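Local coordinates for protein beta-glucanase (Podospora anserina, PDB 4LE4) that probably hydrolyses beta-glucans as a family 131 glycoside hydrolase with a concanavalin-like beta-sandwich, and binds cellotriose, at residues H115-E121 against D204-L210; H123-S129 against L142-G148. One frame throughout, in Å; residues are numbered along the deposited sequence.

Contact 1: H115-E121 against D204-L210; sequences HQIAFFE and DWHVGVL
Over one face of the Phe119 ring sits His206 CB, 3.8 Å from the ring centroid, in a CH-pi contact. The imidazole beyond it, inclined by only 13° to the phenyl plane, is slid so that the rings barely overlap, with Phe119 CE2 over the rim of the imidazole. At the imidazole edge NE2 donates to Glu121 OE1 (2.8 Å), which lies near the ring plane and is approached on the anti side of the carboxylate, while ND1 is held by Glu81 of the neighbouring strand 78-84. Leu210 CB continues the apolar surface at Phe119 CE1 (3.7 Å). On the opposite side of the sheet Phe120 and Trp205 form an offset stack, with Trp205 CD1 over the centre of the phenyl ring, 3.7 Å from Phe120 CZ; Tyr97 meets both rings edge-to-face. Swung anti to the backbone N (chi1 -177°), the indole brings NE1 within 3.0 Å of Ala118 O, but the donor stands above the carbonyl plane, where no lone pair points. Regular antiparallel bonding joins Gln116 with Leu210; near Ala118 and Gly208 both chains turn a corner. A leucine in place of His206 would probably leave Glu121 OE1 and Glu81 without their shared imidazole partner. With a carboxylate at each nitrogen, the His206 ring is fixed in rotation, and the buried imidazole ties an exposed carboxylate, Glu121, to Glu81, beside the apolar packing of Phe119 and Leu210.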
loop_
_atom_site.group_PDB
_atom_site.type_symbol
_atom_site.label_atom_id
_atom_site.label_comp_id
_atom_site.label_asym_id
_atom_site.label_seq_id
_atom_site.Cartn_x
_atom_site.Cartn_y
_atom_site.Cartn_z
ATOM N N HIS A 115 -8.439 -2.983 -8.847
ATOM C CA HIS A 115 -7.275 -2.255 -8.349
ATOM C C HIS A 115 -6.469 -3.272 -7.580
ATOM O O HIS A 115 -7.046 -4.126 -6.910
ATOM C CB HIS A 115 -7.668 -1.145 -7.365
ATOM C CG HIS A 115 -8.458 -0.036 -7.993
ATOM N ND1 HIS A 115 -9.751 -0.207 -8.446
ATOM C CD2 HIS A 115 -8.146 1.259 -8.220
ATOM C CE1 HIS A 115 -10.203 0.943 -8.924
ATOM N NE2 HIS A 115 -9.248 1.848 -8.798
ATOM N N GLN A 116 -5.156 -3.181 -7.722
ATOM C CA GLN A 116 -4.199 -4.042 -7.009
ATOM C C GLN A 116 -3.422 -3.012 -6.176
ATOM O O GLN A 116 -2.876 -2.067 -6.715
ATOM C CB GLN A 116 -3.329 -4.784 -8.018
ATOM C CG GLN A 116 -4.184 -5.889 -8.714
ATOM C CD GLN A 116 -3.592 -6.404 -10.006
ATOM O OE1 GLN A 116 -2.428 -6.166 -10.304
ATOM N NE2 GLN A 116 -4.400 -7.127 -10.784
ATOM N N ILE A 117 -3.371 -3.247 -4.872
ATOM C CA ILE A 117 -2.818 -2.295 -3.913
ATOM C C ILE A 117 -1.769 -2.882 -2.982
ATOM O O ILE A 117 -1.979 -3.964 -2.440
ATOM C CB ILE A 117 -4.000 -1.782 -3.053
ATOM C CG1 ILE A 117 -5.100 -1.218 -3.993
ATOM C CG2 ILE A 117 -3.528 -0.728 -2.063
ATOM C CD1 ILE A 117 -6.489 -1.089 -3.365
ATOM N N ALA A 118 -0.669 -2.164 -2.751
ATOM C CA ALA A 118 0.364 -2.667 -1.807
ATOM C C ALA A 118 0.763 -4.118 -2.160
ATOM O O ALA A 118 0.859 -5.012 -1.300
ATOM C CB ALA A 118 -0.178 -2.611 -0.407
ATOM N N PHE A 119 1.039 -4.324 -3.430
ATOM C CA PHE A 119 1.355 -5.658 -3.937
ATOM C C PHE A 119 2.809 -5.931 -4.180
ATOM O O PHE A 119 3.588 -5.006 -4.452
ATOM C CB PHE A 119 0.598 -5.883 -5.272
ATOM C CG PHE A 119 0.974 -4.889 -6.388
ATOM C CD1 PHE A 119 0.262 -3.688 -6.553
ATOM C CD2 PHE A 119 2.008 -5.177 -7.272
ATOM C CE1 PHE A 119 0.588 -2.799 -7.601
ATOM C CE2 PHE A 119 2.349 -4.304 -8.323
ATOM C CZ PHE A 119 1.638 -3.110 -8.488
ATOM N N PHE A 120 3.194 -7.215 -4.083
ATOM C CA PHE A 120 4.560 -7.592 -4.428
ATOM C C PHE A 120 4.570 -7.817 -5.939
ATOM O O PHE A 120 3.524 -8.053 -6.539
ATOM C CB PHE A 120 4.989 -8.873 -3.673
ATOM C CG PHE A 120 5.209 -8.638 -2.207
ATOM C CD1 PHE A 120 6.469 -8.264 -1.739
ATOM C CD2 PHE A 120 4.150 -8.697 -1.309
ATOM C CE1 PHE A 120 6.676 -7.943 -0.407
ATOM C CE2 PHE A 120 4.345 -8.374 0.040
ATOM C CZ PHE A 120 5.636 -7.987 0.487
ATOM N N GLU A 121 5.742 -7.735 -6.560
ATOM C CA GLU A 121 5.852 -7.908 -8.010
ATOM C C GLU A 121 5.300 -9.239 -8.561
ATOM O O GLU A 121 4.858 -9.304 -9.697
ATOM C CB GLU A 121 7.305 -7.721 -8.436
ATOM C CG GLU A 121 7.458 -6.854 -9.667
ATOM C CD GLU A 121 8.787 -6.114 -9.730
ATOM O OE1 GLU A 121 8.965 -5.077 -9.029
ATOM O OE2 GLU A 121 9.664 -6.581 -10.496
ATOM N N ASP A 204 10.820 -5.076 -4.467
ATOM C CA ASP A 204 9.661 -5.336 -5.294
ATOM C C ASP A 204 8.318 -5.252 -4.585
ATOM O O ASP A 204 7.360 -5.904 -4.996
ATOM C CB ASP A 204 9.804 -6.700 -5.934
ATOM C CG ASP A 204 9.903 -7.796 -4.909
ATOM O OD1 ASP A 204 9.923 -7.490 -3.704
ATOM O OD2 ASP A 204 9.968 -8.980 -5.306
ATOM N N TRP A 205 8.252 -4.472 -3.515
ATOM C CA TRP A 205 6.974 -4.280 -2.851
ATOM C C TRP A 205 6.515 -2.926 -3.381
ATOM O O TRP A 205 7.194 -1.906 -3.197
ATOM C CB TRP A 205 7.111 -4.217 -1.340
ATOM C CG TRP A 205 5.775 -4.097 -0.677
ATOM C CD1 TRP A 205 4.608 -4.728 -1.036
ATOM C CD2 TRP A 205 5.464 -3.315 0.477
ATOM N NE1 TRP A 205 3.589 -4.389 -0.170
ATOM C CE2 TRP A 205 4.088 -3.518 0.764
ATOM C CE3 TRP A 205 6.210 -2.461 1.304
ATOM C CZ2 TRP A 205 3.451 -2.900 1.828
ATOM C CZ3 TRP A 205 5.564 -1.852 2.376
ATOM C CH2 TRP A 205 4.205 -2.075 2.624
ATOM N N HIS A 206 5.345 -2.918 -3.998
ATOM C CA HIS A 206 4.814 -1.718 -4.626
ATOM C C HIS A 206 3.803 -1.022 -3.742
ATOM O O HIS A 206 2.663 -1.442 -3.636
ATOM C CB HIS A 206 4.180 -2.079 -5.974
ATOM C CG HIS A 206 5.158 -2.605 -6.974
ATOM N ND1 HIS A 206 5.364 -2.006 -8.196
ATOM C CD2 HIS A 206 5.998 -3.669 -6.928
ATOM C CE1 HIS A 206 6.294 -2.674 -8.862
ATOM N NE2 HIS A 206 6.695 -3.687 -8.112
ATOM N N VAL A 207 4.259 0.032 -3.085
ATOM C CA VAL A 207 3.432 0.840 -2.195
ATOM C C VAL A 207 2.747 1.817 -3.104
ATOM O O VAL A 207 3.333 2.811 -3.565
ATOM C CB VAL A 207 4.289 1.597 -1.173
ATOM C CG1 VAL A 207 3.400 2.517 -0.283
ATOM C CG2 VAL A 207 5.046 0.586 -0.339
ATOM N N GLY A 208 1.481 1.540 -3.354
ATOM C CA GLY A 208 0.751 2.375 -4.272
ATOM C C GLY A 208 -0.362 1.568 -4.881
ATOM O O GLY A 208 -0.772 0.555 -4.313
ATOM N N VAL A 209 -0.812 1.989 -6.059
ATOM C CA VAL A 209 -1.967 1.399 -6.716
ATOM C C VAL A 209 -1.821 1.189 -8.206
ATOM O O VAL A 209 -1.276 2.013 -8.927
ATOM C CB VAL A 209 -3.226 2.322 -6.539
ATOM C CG1 VAL A 209 -4.511 1.573 -7.053
ATOM C CG2 VAL A 209 -3.389 2.762 -5.092
ATOM N N LEU A 210 -2.362 0.064 -8.657
ATOM C CA LEU A 210 -2.385 -0.297 -10.063
ATOM C C LEU A 210 -3.876 -0.507 -10.358
ATOM O O LEU A 210 -4.570 -1.147 -9.582
ATOM C CB LEU A 210 -1.584 -1.593 -10.288
ATOM C CG LEU A 210 -1.412 -2.183 -11.693
ATOM C CD1 LEU A 210 -0.276 -3.176 -11.722
ATOM C CD2 LEU A 210 -2.700 -2.877 -12.078
#

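Contact 2: H123-S129 against L142-G148; sequences HFTELKS and LLRWCVG
Thr125 and Trp145 meet through one hydroxyl. From Thr125 CB, 3.6 Å from Cys146 O, the side chain sends OG1 anti to its own N (chi1 -165°), which brings it to Cys146 O and close to the indole nitrogen. There OG1 donates to Cys146 O (2.8 Å) and receives a weak, strongly bent bond from Trp145 NE1 (2.9 Å, 117° at the hydrogen). Cys146 O also accepts from Glu126 N, so two donors grip this carbonyl. The indole itself has Val147 CG2 over one face and Leu127 CD2 at its edge, 3.9 Å from Trp145 CD1; Phe178 stacks on it and Tyr167 meets it at an angle. Further along this face Leu127 CD1 approaches Leu143 CD1.

The reverse face, bearing Glu126, Lys128, Arg144 and Cys146, is more polar. The extended Lys128 chain runs past Cys146, its CD lying 3.8 Å from SG, and carries NZ to a salt bridge with Glu114; Glu126 OE2 is a second partner of NZ, in a long salt bridge (3.9 Å). Arg144 NH2 bonds to Thr151 on the next strand. Between the faces, paired backbone bonds join Lys128 with Arg144 and Glu126 with Cys146, of which Cys146 N to Glu126 O is almost straight (178°). Gly148 N closes the ladder on Phe124 O at 2.7 Å, coming from above the carbonyl plane. Positive phi at Gly148 suits the departure into the short link to strand 150-156. The arrangement is an antiparallel ladder within one sheet of a concanavalin-like beta-sandwich, its Leu127, Leu143 and Trp145 face packed toward strand 163-170 of the other sheet.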
loop_
_atom_site.group_PDB
_atom_site.type_symbol
_atom_site.label_atom_id
_atom_site.label_comp_id
_atom_site.label_asym_id
_atom_site.label_seq_id
_atom_site.Cartn_x
_atom_site.Cartn_y
_atom_site.Cartn_z
ATOM N N HIS A 123 2.839 -10.695 -7.090
ATOM C CA HIS A 123 1.473 -10.676 -6.582
ATOM C C HIS A 123 1.132 -11.835 -5.634
ATOM O O HIS A 123 -0.023 -12.244 -5.543
ATOM C CB HIS A 123 0.452 -10.586 -7.749
ATOM C CG HIS A 123 0.564 -9.313 -8.543
ATOM N ND1 HIS A 123 1.514 -9.115 -9.524
ATOM C CD2 HIS A 123 -0.157 -8.167 -8.485
ATOM C CE1 HIS A 123 1.371 -7.902 -10.042
ATOM N NE2 HIS A 123 0.366 -7.311 -9.424
ATOM N N PHE A 124 2.114 -12.312 -4.865
ATOM C CA PHE A 124 1.834 -13.431 -3.965
ATOM C C PHE A 124 0.884 -12.979 -2.889
ATOM O O PHE A 124 0.112 -13.781 -2.356
ATOM C CB PHE A 124 3.113 -14.077 -3.405
ATOM C CG PHE A 124 3.885 -13.241 -2.418
ATOM C CD1 PHE A 124 3.491 -13.166 -1.096
ATOM C CD2 PHE A 124 5.060 -12.619 -2.800
ATOM C CE1 PHE A 124 4.265 -12.478 -0.150
ATOM C CE2 PHE A 124 5.851 -11.932 -1.870
ATOM C CZ PHE A 124 5.451 -11.862 -0.542
ATOM N N THR A 125 0.947 -11.692 -2.557
ATOM C CA THR A 125 -0.057 -11.126 -1.645
ATOM C C THR A 125 -0.258 -9.638 -2.029
ATOM O O THR A 125 0.609 -9.035 -2.651
ATOM C CB THR A 125 0.286 -11.279 -0.152
ATOM O OG1 THR A 125 -0.903 -11.030 0.611
ATOM C CG2 THR A 125 1.401 -10.302 0.279
ATOM N N GLU A 126 -1.422 -9.093 -1.704
ATOM C CA GLU A 126 -1.767 -7.709 -2.070
ATOM C C GLU A 126 -3.195 -7.466 -1.594
ATOM O O GLU A 126 -3.863 -8.397 -1.102
ATOM C CB GLU A 126 -1.772 -7.603 -3.600
ATOM C CG GLU A 126 -2.879 -8.499 -4.274
ATOM C CD GLU A 126 -2.645 -8.768 -5.763
ATOM O OE1 GLU A 126 -2.215 -7.836 -6.454
ATOM O OE2 GLU A 126 -2.920 -9.906 -6.263
ATOM N N LEU A 127 -3.663 -6.214 -1.703
ATOM C CA LEU A 127 -5.077 -5.954 -1.453
ATOM C C LEU A 127 -5.638 -5.723 -2.863
ATOM O O LEU A 127 -4.887 -5.422 -3.800
ATOM C CB LEU A 127 -5.324 -4.681 -0.624
ATOM C CG LEU A 127 -4.711 -4.644 0.773
ATOM C CD1 LEU A 127 -5.196 -3.356 1.480
ATOM C CD2 LEU A 127 -5.070 -5.882 1.569
ATOM N N LYS A 128 -6.949 -5.895 -3.008
ATOM C CA LYS A 128 -7.607 -5.633 -4.273
ATOM C C LYS A 128 -8.914 -4.957 -3.975
ATOM O O LYS A 128 -9.460 -5.058 -2.877
ATOM C CB LYS A 128 -7.897 -6.928 -5.041
ATOM C CG LYS A 128 -6.656 -7.572 -5.625
ATOM C CD LYS A 128 -7.044 -8.669 -6.616
ATOM C CE LYS A 128 -5.798 -9.218 -7.302
ATOM N NZ LYS A 128 -6.148 -10.086 -8.456
ATOM N N SER A 129 -9.430 -4.243 -4.965
ATOM C CA SER A 129 -10.710 -3.611 -4.796
ATOM C C SER A 129 -11.338 -3.513 -6.196
ATOM O O SER A 129 -10.649 -3.669 -7.212
ATOM C CB SER A 129 -10.555 -2.214 -4.169
ATOM O OG SER A 129 -10.086 -1.251 -5.116
ATOM N N LEU A 142 -16.040 -4.108 -2.172
ATOM C CA LEU A 142 -15.210 -4.676 -1.112
ATOM C C LEU A 142 -13.721 -4.367 -1.242
ATOM O O LEU A 142 -13.222 -4.214 -2.352
ATOM C CB LEU A 142 -15.334 -6.196 -1.130
ATOM C CG LEU A 142 -16.702 -6.837 -0.928
ATOM C CD1 LEU A 142 -16.576 -8.389 -1.067
ATOM C CD2 LEU A 142 -17.251 -6.431 0.425
ATOM N N LEU A 143 -13.029 -4.298 -0.098
ATOM C CA LEU A 143 -11.568 -4.171 -0.067
ATOM C C LEU A 143 -11.208 -5.623 0.323
ATOM O O LEU A 143 -11.753 -6.159 1.289
ATOM C CB LEU A 143 -11.117 -3.223 1.043
ATOM C CG LEU A 143 -9.612 -2.983 1.175
ATOM C CD1 LEU A 143 -9.007 -2.468 -0.144
ATOM C CD2 LEU A 143 -9.391 -1.970 2.313
ATOM N N ARG A 144 -10.292 -6.244 -0.404
ATOM C CA ARG A 144 -9.942 -7.649 -0.159
ATOM C C ARG A 144 -8.463 -7.845 0.069
ATOM O O ARG A 144 -7.637 -7.125 -0.488
ATOM C CB ARG A 144 -10.253 -8.480 -1.400
ATOM C CG ARG A 144 -11.668 -8.373 -1.943
ATOM C CD ARG A 144 -11.619 -8.651 -3.442
ATOM N NE ARG A 144 -12.929 -8.670 -4.097
ATOM C CZ ARG A 144 -13.652 -9.773 -4.293
ATOM N NH1 ARG A 144 -14.826 -9.696 -4.918
ATOM N NH2 ARG A 144 -13.218 -10.954 -3.858
ATOM N N TRP A 145 -8.140 -8.859 0.854
ATOM C CA TRP A 145 -6.750 -9.246 1.041
ATOM C C TRP A 145 -6.654 -10.560 0.261
ATOM O O TRP A 145 -7.424 -11.479 0.517
ATOM C CB TRP A 145 -6.437 -9.506 2.510
ATOM C CG TRP A 145 -5.056 -10.064 2.684
ATOM C CD1 TRP A 145 -3.866 -9.474 2.325
ATOM C CD2 TRP A 145 -4.717 -11.338 3.259
ATOM N NE1 TRP A 145 -2.818 -10.310 2.648
ATOM C CE2 TRP A 145 -3.310 -11.452 3.220
ATOM C CE3 TRP A 145 -5.471 -12.389 3.796
ATOM C CZ2 TRP A 145 -2.630 -12.589 3.706
ATOM C CZ3 TRP A 145 -4.800 -13.532 4.278
ATOM C CH2 TRP A 145 -3.394 -13.610 4.228
ATOM N N CYS A 146 -5.716 -10.646 -0.669
ATOM C CA CYS A 146 -5.534 -11.828 -1.500
ATOM C C CYS A 146 -4.158 -12.456 -1.274
ATOM O O CYS A 146 -3.184 -11.762 -0.898
ATOM C CB CYS A 146 -5.628 -11.449 -2.975
ATOM S SG CYS A 146 -7.218 -10.714 -3.372
ATOM N N VAL A 147 -4.106 -13.768 -1.508
ATOM C CA VAL A 147 -2.870 -14.546 -1.419
ATOM C C VAL A 147 -2.888 -15.408 -2.676
ATOM O O VAL A 147 -3.832 -16.173 -2.895
ATOM C CB VAL A 147 -2.824 -15.465 -0.163
ATOM C CG1 VAL A 147 -1.533 -16.282 -0.182
ATOM C CG2 VAL A 147 -2.911 -14.620 1.097
ATOM N N GLY A 148 -1.879 -15.242 -3.519
ATOM C CA GLY A 148 -1.843 -15.997 -4.762
ATOM C C GLY A 148 -3.048 -15.694 -5.634
ATOM O O GLY A 148 -3.501 -16.533 -6.414
#

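Overall arrangement
Contacts 1 and 2 are successive ladders of one antiparallel sheet, joined because strands 115-120 and 125-129 are themselves neighbours, with His115 N and Ile117 N probably bonded to Ser129 O and Leu127 O. Contact 2 is nested within the chain loop that contact 1 closes. Both are largely buried, yet contact 1 lies about 6 Å from the chain centre and contact 2 about 11 Å, measured from their centres. The inner contact has aromatic pairs on both faces and corners in both chains; the outer one keeps a more regular strand pairing, one face mainly apolar apart from the bonded Thr125 hydroxyl, the other bearing partly exposed Lys128 and Arg144.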